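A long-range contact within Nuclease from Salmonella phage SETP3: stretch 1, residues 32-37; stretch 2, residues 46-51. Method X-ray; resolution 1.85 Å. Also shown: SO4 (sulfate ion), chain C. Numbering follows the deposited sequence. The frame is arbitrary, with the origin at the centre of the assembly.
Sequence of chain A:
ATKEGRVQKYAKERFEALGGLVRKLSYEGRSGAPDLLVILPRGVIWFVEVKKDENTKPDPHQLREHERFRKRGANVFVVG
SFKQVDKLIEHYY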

# COMPACT_ATOMS: atom_id res chain seq x y z
N GLY A 32 -9.69 -5.99 5.97
CA GLY A 32 -8.85 -7.02 5.37
C GLY A 32 -7.50 -6.51 4.91
O GLY A 32 -6.75 -7.27 4.33
N ALA A 33 -7.20 -5.24 5.16
CA ALA A 33 -5.90 -4.69 4.71
C ALA A 33 -4.74 -5.38 5.45
O ALA A 33 -4.83 -5.65 6.64
CB ALA A 33 -5.85 -3.19 5.00
N PRO A 34 -3.63 -5.65 4.77
CA PRO A 34 -2.45 -6.17 5.49
C PRO A 34 -2.02 -5.25 6.65
O PRO A 34 -2.15 -4.02 6.56
CB PRO A 34 -1.36 -6.16 4.39
CG PRO A 34 -2.18 -6.50 3.11
CD PRO A 34 -3.51 -5.74 3.30
N ASP A 35 -1.53 -5.82 7.75
CA ASP A 35 -1.18 -4.99 8.92
C ASP A 35 -0.14 -3.93 8.60
O ASP A 35 -0.24 -2.78 9.12
CB ASP A 35 -0.66 -5.86 10.07
CG ASP A 35 -1.71 -6.78 10.61
OD1 ASP A 35 -2.84 -6.25 10.80
OD2 ASP A 35 -1.43 -7.99 10.83
N LEU A 36 0.89 -4.30 7.82
CA LEU A 36 1.98 -3.36 7.55
C LEU A 36 2.20 -3.12 6.08
O LEU A 36 2.17 -4.08 5.28
CB LEU A 36 3.31 -3.90 8.13
CG LEU A 36 3.36 -4.11 9.63
CD1 LEU A 36 4.73 -4.69 10.02
CD2 LEU A 36 3.22 -2.73 10.38
N LEU A 37 2.42 -1.87 5.69
CA LEU A 37 2.96 -1.55 4.33
C LEU A 37 4.42 -1.23 4.57
O LEU A 37 4.73 -0.46 5.50
CB LEU A 37 2.22 -0.31 3.80
CG LEU A 37 2.88 0.34 2.57
CD1 LEU A 37 2.85 -0.60 1.34
CD2 LEU A 37 2.15 1.67 2.31
N TRP A 46 6.36 -4.33 0.14
CA TRP A 46 5.90 -5.59 0.79
C TRP A 46 4.68 -5.24 1.61
O TRP A 46 4.63 -4.18 2.24
CB TRP A 46 6.95 -6.15 1.75
CG TRP A 46 8.16 -6.84 1.09
CD1 TRP A 46 8.44 -6.92 -0.24
CD2 TRP A 46 9.22 -7.47 1.77
NE1 TRP A 46 9.63 -7.64 -0.45
CE2 TRP A 46 10.12 -7.99 0.79
CE3 TRP A 46 9.49 -7.69 3.15
CZ2 TRP A 46 11.27 -8.74 1.12
CZ3 TRP A 46 10.65 -8.46 3.48
CH2 TRP A 46 11.51 -8.95 2.47
N PHE A 47 3.75 -6.17 1.64
CA PHE A 47 2.60 -6.04 2.53
C PHE A 47 2.77 -7.16 3.51
O PHE A 47 2.92 -8.30 3.11
CB PHE A 47 1.32 -6.24 1.70
CG PHE A 47 1.13 -5.15 0.68
CD1 PHE A 47 0.51 -3.95 1.06
CD2 PHE A 47 1.57 -5.31 -0.62
CE1 PHE A 47 0.36 -2.93 0.14
CE2 PHE A 47 1.43 -4.29 -1.57
CZ PHE A 47 0.80 -3.08 -1.17
N VAL A 48 2.76 -6.84 4.78
CA VAL A 48 3.08 -7.87 5.78
C VAL A 48 1.96 -8.00 6.82
O VAL A 48 1.57 -7.02 7.45
CB VAL A 48 4.42 -7.53 6.49
CG1 VAL A 48 4.69 -8.59 7.60
CG2 VAL A 48 5.53 -7.56 5.45
N GLU A 49 1.47 -9.23 7.03
CA GLU A 49 0.42 -9.45 8.00
C GLU A 49 1.10 -10.05 9.22
O GLU A 49 1.92 -10.92 9.05
CB GLU A 49 -0.59 -10.45 7.42
CG GLU A 49 -1.69 -10.77 8.43
CD GLU A 49 -2.81 -9.68 8.53
OE1 GLU A 49 -2.75 -8.67 7.79
OE2 GLU A 49 -3.74 -9.82 9.38
N VAL A 50 0.81 -9.58 10.43
CA VAL A 50 1.50 -10.10 11.59
C VAL A 50 0.55 -10.83 12.51
O VAL A 50 -0.52 -10.30 12.84
CB VAL A 50 2.19 -8.96 12.36
CG1 VAL A 50 2.89 -9.54 13.58
CG2 VAL A 50 3.14 -8.22 11.45
N LYS A 51 0.91 -12.05 12.93
CA LYS A 51 0.07 -12.84 13.83
C LYS A 51 0.78 -13.14 15.14
O LYS A 51 1.98 -12.93 15.28
CB LYS A 51 -0.30 -14.17 13.17
CG LYS A 51 -1.04 -14.01 11.81
CD LYS A 51 -2.24 -13.04 11.90
CE LYS A 51 -3.37 -13.80 12.53
NZ LYS A 51 -4.74 -13.17 12.58
S SO4 C . -8.98 -6.59 9.75
O1 SO4 C . -10.03 -7.21 10.58
O2 SO4 C . -9.57 -5.39 9.14
O3 SO4 C . -7.81 -6.26 10.57
O4 SO4 C . -8.54 -7.53 8.73
O HOH W 1 -4.74 -8.91 5.86

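Residues 46-50 form a strand, and 36-37 pair with it in antiparallel register, whereas 32-35 approach as a loop. L36 and V48 form the hydrogen-bonded pair: L36 N donates to V48 O (2.8 Å) and V48 N donates to L36 O (2.9 Å). At the next pair, L37 with F47, backbone hydrogen bonds are absent, but F47 CA lies 3.4 Å from L36 O in a CA-H...O contact. At G32 (phi/psi 105/4) a CB would jam against the preceding carbonyl O, which calls for glycine.

Where the ladder stops, the side chain of D35 extends it. Its CB points toward the second stretch, and with chi1 in the m well its short carboxylate lets D35 OD2 accept a nearly linear hydrogen bond from V50 N (2.8 Å). E49 reciprocates: its side chain curls back so that E49 OE1 accepts from D35 N (3.1 Å). The two carboxylates are thereby crowded, with D35 OD2 3.3 Å from E49 OE2, a like-charge approach. A water donates to both E49 OE1 (2.8 Å) and G32 O (3.0 Å), linking the start of the first stretch to the same carboxylate.

Apolar side chains cover both faces of the pairing. On one, L36 CB meets V48 CB (4.1 Å) and L36 CD1 reaches V50 CG2 (4.1 Å). On the other, L37 CD1 packs obliquely against F47 CE1 (3.6 Å), while P34 CG contacts F47 CB (3.8 Å). Together these six buried residues account for about two thirds of the 454 Å² covered between the stretches.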